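PDB 4XEA: peptidase M16 domain protein from Alicyclobacillus acidocaldarius subsp. acidocaldarius DSM 446, which probably cleaves peptides as a metal-dependent peptidase of the M16 (insulinase-like) family, and binds a nickel ion in this crystal. Local coordinates for residues Arg147-Pro161 and Tyr230-Met244. Sequence-based numbering, arbitrary orientation.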
loop_
_atom_site.group_PDB
_atom_site.type_symbol
_atom_site.label_atom_id
_atom_site.label_comp_id
_atom_site.label_asym_id
_atom_site.label_seq_id
_atom_site.Cartn_x
_atom_site.Cartn_y
_atom_site.Cartn_z
ATOM N N ARG A 147 -8.176 4.295 -18.287
ATOM C CA ARG A 147 -8.769 4.971 -19.452
ATOM C C ARG A 147 -8.603 6.516 -19.427
ATOM O O ARG A 147 -8.159 7.081 -20.402
ATOM C CB ARG A 147 -10.251 4.576 -19.588
ATOM C CG ARG A 147 -10.916 4.985 -20.909
ATOM C CD ARG A 147 -10.013 4.741 -22.117
ATOM N NE ARG A 147 -10.707 5.043 -23.360
ATOM C CZ ARG A 147 -11.552 4.222 -23.975
ATOM N NH1 ARG A 147 -11.811 3.011 -23.476
ATOM N NH2 ARG A 147 -12.151 4.619 -25.100
ATOM N N ALA A 148 -8.919 7.169 -18.311
ATOM C CA ALA A 148 -8.771 8.626 -18.173
ATOM C C ALA A 148 -7.320 9.059 -18.374
ATOM O O ALA A 148 -7.042 10.040 -19.054
ATOM C CB ALA A 148 -9.243 9.069 -16.806
ATOM N N TYR A 149 -6.421 8.305 -17.750
ATOM C CA TYR A 149 -4.976 8.490 -17.899
ATOM C C TYR A 149 -4.560 8.368 -19.359
ATOM O O TYR A 149 -3.878 9.251 -19.896
ATOM C CB TYR A 149 -4.266 7.450 -17.033
ATOM C CG TYR A 149 -2.783 7.434 -17.150
ATOM C CD1 TYR A 149 -2.141 6.379 -17.788
ATOM C CD2 TYR A 149 -2.022 8.455 -16.658
ATOM C CE1 TYR A 149 -0.763 6.334 -17.901
ATOM C CE2 TYR A 149 -0.613 8.431 -16.780
ATOM C CZ TYR A 149 -0.006 7.377 -17.399
ATOM O OH TYR A 149 1.363 7.316 -17.521
HETATM N N MSE A 150 -5.003 7.307 -20.029
HETATM C CA MSE A 150 -4.573 7.110 -21.420
HETATM C C MSE A 150 -5.176 8.178 -22.346
HETATM O O MSE A 150 -4.514 8.594 -23.285
HETATM C CB MSE A 150 -4.833 5.674 -21.935
HETATM C CG MSE A 150 -3.843 4.594 -21.339
HETATM SE SE MSE A 150 -1.930 5.003 -21.360
HETATM C CE MSE A 150 -1.827 5.614 -23.230
ATOM N N GLU A 151 -6.376 8.663 -22.031
ATOM C CA GLU A 151 -6.997 9.753 -22.832
ATOM C C GLU A 151 -6.147 11.046 -22.727
ATOM O O GLU A 151 -5.876 11.689 -23.715
ATOM C CB GLU A 151 -8.451 10.017 -22.414
ATOM C CG GLU A 151 -9.457 8.948 -22.824
ATOM C CD GLU A 151 -9.445 8.636 -24.335
ATOM O OE1 GLU A 151 -9.088 9.526 -25.154
ATOM O OE2 GLU A 151 -9.790 7.481 -24.680
ATOM N N LEU A 152 -5.679 11.347 -21.525
ATOM C CA LEU A 152 -4.781 12.494 -21.294
ATOM C C LEU A 152 -3.505 12.374 -22.140
ATOM O O LEU A 152 -3.165 13.289 -22.935
ATOM C CB LEU A 152 -4.501 12.585 -19.791
ATOM C CG LEU A 152 -3.600 13.674 -19.190
ATOM C CD1 LEU A 152 -2.182 13.444 -19.609
ATOM C CD2 LEU A 152 -4.088 15.004 -19.571
ATOM N N LEU A 153 -2.836 11.223 -22.058
ATOM C CA LEU A 153 -1.627 10.999 -22.850
ATOM C C LEU A 153 -1.847 11.093 -24.344
ATOM O O LEU A 153 -0.979 11.680 -25.087
ATOM C CB LEU A 153 -0.953 9.668 -22.487
ATOM C CG LEU A 153 -0.350 9.537 -21.076
ATOM C CD1 LEU A 153 0.380 8.161 -20.864
ATOM C CD2 LEU A 153 0.660 10.647 -20.814
ATOM N N ARG A 154 -2.955 10.510 -24.795
ATOM C CA ARG A 154 -3.316 10.518 -26.193
ATOM C C ARG A 154 -3.604 11.969 -26.673
ATOM O O ARG A 154 -3.263 12.322 -27.793
ATOM C CB ARG A 154 -4.515 9.630 -26.512
ATOM C CG ARG A 154 -4.156 8.151 -26.737
ATOM C CD ARG A 154 -5.317 7.326 -27.354
ATOM N NE ARG A 154 -6.431 6.996 -26.457
ATOM C CZ ARG A 154 -6.490 5.939 -25.632
ATOM N NH1 ARG A 154 -7.586 5.736 -24.898
ATOM N NH2 ARG A 154 -5.464 5.095 -25.507
ATOM N N ALA A 155 -4.172 12.772 -25.790
ATOM C CA ALA A 155 -4.416 14.187 -26.087
ATOM C C ALA A 155 -3.085 14.989 -26.070
ATOM O O ALA A 155 -2.823 15.842 -26.942
ATOM C CB ALA A 155 -5.438 14.751 -25.089
HETATM N N MSE A 156 -2.240 14.698 -25.089
HETATM C CA MSE A 156 -1.010 15.434 -24.886
HETATM C C MSE A 156 0.058 15.213 -25.980
HETATM O O MSE A 156 0.693 16.178 -26.421
HETATM C CB MSE A 156 -0.449 15.109 -23.500
HETATM C CG MSE A 156 0.849 15.754 -23.132
HETATM SE SE MSE A 156 1.374 15.465 -21.272
HETATM C CE MSE A 156 0.068 16.457 -20.444
ATOM N N TYR A 157 0.229 13.960 -26.400
ATOM C CA TYR A 157 1.357 13.553 -27.218
ATOM C C TYR A 157 0.914 13.318 -28.661
ATOM O O TYR A 157 -0.062 12.628 -28.929
ATOM C CB TYR A 157 2.094 12.316 -26.589
ATOM C CG TYR A 157 2.895 12.689 -25.407
ATOM C CD1 TYR A 157 4.170 13.252 -25.545
ATOM C CD2 TYR A 157 2.375 12.563 -24.114
ATOM C CE1 TYR A 157 4.939 13.631 -24.416
ATOM C CE2 TYR A 157 3.131 12.936 -22.998
ATOM C CZ TYR A 157 4.375 13.501 -23.151
ATOM O OH TYR A 157 5.034 13.892 -22.041
ATOM N N HIS A 158 1.645 13.913 -29.608
ATOM C CA HIS A 158 1.382 13.717 -31.013
ATOM C C HIS A 158 1.905 12.378 -31.545
ATOM O O HIS A 158 1.223 11.736 -32.338
ATOM C CB HIS A 158 2.046 14.815 -31.867
ATOM C CG HIS A 158 1.535 16.198 -31.600
ATOM N ND1 HIS A 158 0.913 16.960 -32.566
ATOM C CD2 HIS A 158 1.613 16.974 -30.498
ATOM C CE1 HIS A 158 0.578 18.127 -32.043
ATOM N NE2 HIS A 158 0.973 18.148 -30.783
ATOM N N GLU A 159 3.147 12.053 -31.207
ATOM C CA GLU A 159 3.889 10.948 -31.856
ATOM C C GLU A 159 4.703 10.094 -30.873
ATOM O O GLU A 159 5.004 8.958 -31.185
ATOM C CB GLU A 159 4.958 11.483 -32.840
ATOM C CG GLU A 159 4.532 12.296 -33.972
ATOM C CD GLU A 159 5.561 13.423 -34.298
ATOM O OE1 GLU A 159 6.727 13.126 -34.702
ATOM O OE2 GLU A 159 5.150 14.614 -34.175
ATOM N N HIS A 160 5.137 10.664 -29.747
ATOM C CA HIS A 160 5.961 9.957 -28.782
ATOM C C HIS A 160 5.292 8.612 -28.364
ATOM O O HIS A 160 4.080 8.584 -28.135
ATOM C CB HIS A 160 6.216 10.824 -27.549
ATOM C CG HIS A 160 7.343 10.332 -26.689
ATOM N ND1 HIS A 160 7.267 9.168 -25.953
ATOM C CD2 HIS A 160 8.599 10.816 -26.505
ATOM C CE1 HIS A 160 8.414 8.971 -25.328
ATOM N NE2 HIS A 160 9.241 9.952 -25.645
ATOM N N PRO A 161 6.064 7.501 -28.301
ATOM C CA PRO A 161 5.484 6.217 -27.909
ATOM C C PRO A 161 4.776 6.148 -26.560
ATOM O O PRO A 161 3.956 5.231 -26.367
ATOM C CB PRO A 161 6.705 5.282 -27.870
ATOM C CG PRO A 161 7.636 5.851 -28.874
ATOM C CD PRO A 161 7.470 7.335 -28.719
ATOM N N TYR A 230 13.943 8.427 -31.236
ATOM C CA TYR A 230 12.713 9.039 -30.702
ATOM C C TYR A 230 12.333 10.207 -31.619
ATOM O O TYR A 230 13.224 10.826 -32.217
ATOM C CB TYR A 230 12.928 9.543 -29.279
ATOM C CG TYR A 230 12.947 8.417 -28.276
ATOM C CD1 TYR A 230 11.770 7.976 -27.672
ATOM C CD2 TYR A 230 14.119 7.765 -27.960
ATOM C CE1 TYR A 230 11.783 6.922 -26.759
ATOM C CE2 TYR A 230 14.142 6.705 -27.050
ATOM C CZ TYR A 230 12.974 6.279 -26.475
ATOM O OH TYR A 230 13.006 5.230 -25.567
ATOM N N PRO A 231 11.013 10.465 -31.786
ATOM C CA PRO A 231 10.546 11.537 -32.685
ATOM C C PRO A 231 10.707 12.940 -32.101
ATOM O O PRO A 231 10.864 13.124 -30.898
ATOM C CB PRO A 231 9.061 11.201 -32.895
ATOM C CG PRO A 231 8.650 10.589 -31.531
ATOM C CD PRO A 231 9.893 9.798 -31.073
ATOM N N GLU A 232 10.638 13.942 -32.971
ATOM C CA GLU A 232 10.584 15.343 -32.530
ATOM C C GLU A 232 9.184 15.769 -32.067
ATOM O O GLU A 232 8.430 16.402 -32.778
ATOM C CB GLU A 232 11.065 16.261 -33.684
ATOM C CG GLU A 232 12.529 15.971 -34.021
ATOM C CD GLU A 232 13.110 16.815 -35.167
ATOM O OE1 GLU A 232 12.344 17.511 -35.876
ATOM O OE2 GLU A 232 14.353 16.739 -35.377
ATOM N N GLU A 233 8.877 15.505 -30.840
ATOM C CA GLU A 233 7.569 15.756 -30.324
ATOM C C GLU A 233 7.344 17.296 -30.155
ATOM O O GLU A 233 8.155 17.957 -29.518
ATOM C CB GLU A 233 7.471 15.038 -28.992
ATOM C CG GLU A 233 6.207 15.273 -28.256
ATOM C CD GLU A 233 4.983 14.629 -28.945
ATOM O OE1 GLU A 233 5.128 13.594 -29.632
ATOM O OE2 GLU A 233 3.904 15.199 -28.764
ATOM N N PRO A 234 6.236 17.832 -30.695
ATOM C CA PRO A 234 5.905 19.237 -30.411
ATOM C C PRO A 234 5.720 19.555 -28.945
ATOM O O PRO A 234 5.303 18.678 -28.143
ATOM C CB PRO A 234 4.602 19.475 -31.193
ATOM C CG PRO A 234 4.593 18.448 -32.282
ATOM C CD PRO A 234 5.257 17.226 -31.622
ATOM N N PRO A 235 6.021 20.817 -28.553
ATOM C CA PRO A 235 5.877 21.155 -27.145
ATOM C C PRO A 235 4.422 21.413 -26.708
ATOM O O PRO A 235 4.159 21.515 -25.523
ATOM C CB PRO A 235 6.711 22.437 -26.998
ATOM C CG PRO A 235 6.597 23.135 -28.365
ATOM C CD PRO A 235 6.679 21.893 -29.328
ATOM N N THR A 236 3.511 21.533 -27.665
ATOM C CA THR A 236 2.115 21.784 -27.392
ATOM C C THR A 236 1.313 20.476 -27.537
ATOM O O THR A 236 1.675 19.588 -28.296
ATOM C CB THR A 236 1.542 22.823 -28.369
ATOM O OG1 THR A 236 1.879 22.443 -29.710
ATOM C CG2 THR A 236 2.086 24.305 -28.082
ATOM N N PRO A 237 0.169 20.383 -26.857
ATOM C CA PRO A 237 -0.612 19.153 -26.923
ATOM C C PRO A 237 -1.279 18.990 -28.274
ATOM O O PRO A 237 -1.533 19.970 -28.957
ATOM C CB PRO A 237 -1.674 19.320 -25.818
ATOM C CG PRO A 237 -1.630 20.665 -25.375
ATOM C CD PRO A 237 -0.345 21.331 -25.857
ATOM N N ALA A 238 -1.559 17.749 -28.638
ATOM C CA ALA A 238 -2.311 17.454 -29.855
ATOM C C ALA A 238 -3.759 17.950 -29.709
ATOM O O ALA A 238 -4.308 18.526 -30.619
ATOM C CB ALA A 238 -2.228 15.910 -30.188
ATOM N N ARG A 239 -4.348 17.747 -28.547
ATOM C CA ARG A 239 -5.671 18.291 -28.213
ATOM C C ARG A 239 -5.562 18.803 -26.768
ATOM O O ARG A 239 -5.141 18.085 -25.888
ATOM C CB ARG A 239 -6.759 17.187 -28.356
ATOM C CG ARG A 239 -7.064 16.777 -29.814
ATOM C CD ARG A 239 -8.025 15.539 -29.951
ATOM N NE ARG A 239 -7.347 14.285 -29.582
ATOM C CZ ARG A 239 -7.521 13.603 -28.443
ATOM N NH1 ARG A 239 -8.396 14.011 -27.512
ATOM N NH2 ARG A 239 -6.808 12.480 -28.235
ATOM N N SER A 240 -5.967 20.033 -26.511
ATOM C CA SER A 240 -5.778 20.601 -25.178
ATOM C C SER A 240 -6.971 20.363 -24.238
ATOM O O SER A 240 -6.870 20.652 -23.050
ATOM C CB SER A 240 -5.483 22.112 -25.282
ATOM O OG SER A 240 -6.584 22.797 -25.803
ATOM N N ARG A 241 -8.079 19.835 -24.774
ATOM C CA ARG A 241 -9.286 19.593 -23.988
ATOM C C ARG A 241 -9.973 18.331 -24.483
ATOM O O ARG A 241 -10.105 18.127 -25.683
ATOM C CB ARG A 241 -10.280 20.769 -24.089
ATOM C CG ARG A 241 -9.755 22.192 -23.746
ATOM C CD ARG A 241 -9.660 22.372 -22.236
ATOM N NE ARG A 241 -9.234 23.715 -21.843
ATOM C CZ ARG A 241 -7.968 24.153 -21.834
ATOM N NH1 ARG A 241 -6.957 23.371 -22.178
ATOM N NH2 ARG A 241 -7.709 25.398 -21.463
ATOM N N HIS A 242 -10.462 17.505 -23.547
ATOM C CA HIS A 242 -11.161 16.294 -23.913
ATOM C C HIS A 242 -12.139 15.913 -22.792
ATOM O O HIS A 242 -11.892 16.177 -21.594
ATOM C CB HIS A 242 -10.165 15.171 -24.225
ATOM C CG HIS A 242 -10.805 13.909 -24.720
ATOM N ND1 HIS A 242 -11.250 13.761 -26.018
ATOM C CD2 HIS A 242 -11.099 12.746 -24.087
ATOM C CE1 HIS A 242 -11.781 12.556 -26.167
ATOM N NE2 HIS A 242 -11.718 11.928 -25.007
ATOM N N TRP A 243 -13.287 15.398 -23.190
ATOM C CA TRP A 243 -14.176 14.713 -22.248
ATOM C C TRP A 243 -14.746 13.497 -22.936
ATOM O O TRP A 243 -14.785 13.406 -24.178
ATOM C CB TRP A 243 -15.292 15.615 -21.706
ATOM C CG TRP A 243 -16.083 16.338 -22.804
ATOM C CD1 TRP A 243 -15.883 17.615 -23.249
ATOM C CD2 TRP A 243 -17.126 15.794 -23.599
ATOM N NE1 TRP A 243 -16.766 17.917 -24.259
ATOM C CE2 TRP A 243 -17.554 16.817 -24.486
ATOM C CE3 TRP A 243 -17.795 14.564 -23.614
ATOM C CZ2 TRP A 243 -18.521 16.613 -25.400
ATOM C CZ3 TRP A 243 -18.772 14.367 -24.520
ATOM C CH2 TRP A 243 -19.151 15.390 -25.403
HETATM N N MSE A 244 -15.183 12.528 -22.112
HETATM C CA MSE A 244 -15.864 11.383 -22.635
HETATM C C MSE A 244 -16.730 10.806 -21.529
HETATM O O MSE A 244 -16.559 11.147 -20.357
HETATM C CB MSE A 244 -14.841 10.379 -23.147
HETATM C CG MSE A 244 -13.897 9.888 -22.081
HETATM SE SE MSE A 244 -13.152 8.160 -22.564
HETATM C CE MSE A 244 -14.692 7.206 -23.303
HETATM O O HOH W 1 -7.934 11.884 -25.640
#
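The carboxylate of E233 faces three successive backbone N-H groups past the end of helix 144-156. OE2 takes H158 N at 2.7 Å through its syn lone pair, while OE1 accepts from both E159 N (3.0 Å) and H160 N. OE2 also forms a salt bridge with K258, which hydrogen-bonds M156 O, P234 O and T236 O. With CG anti to the backbone N (chi1 176°) and a bend at chi2, the E233 side chain is directed back into this turn, its CD at the edge of the Y157 ring. Replacing E233 by an alanine would remove the acceptor of all three N-H groups, and would probably leave K258 without its charged mate and the turn freer to shift. The H158 imidazole is sandwiched between P234 CG, 3.7 Å from its centroid over one face, and A238 CB on the opposite face. NE2 helps to fix the ring's rotation by a bent bond to T236 O (3.0 Å), nearly in the ring plane. These residues join helix 144-156 to the linker leading into strand 241-246, at the edge of the second M16 half's five-stranded sheet. A155 O receives R239 N at 2.9 Å, and the R239 guanidinium lays one face over A155 CA. A water accepts from R239 NH1 and donates to E151 O and OE1; E151 OE2 is gripped by R147 NE and R154 NH1. M244 SE rests 3.8 Å from E151 CG.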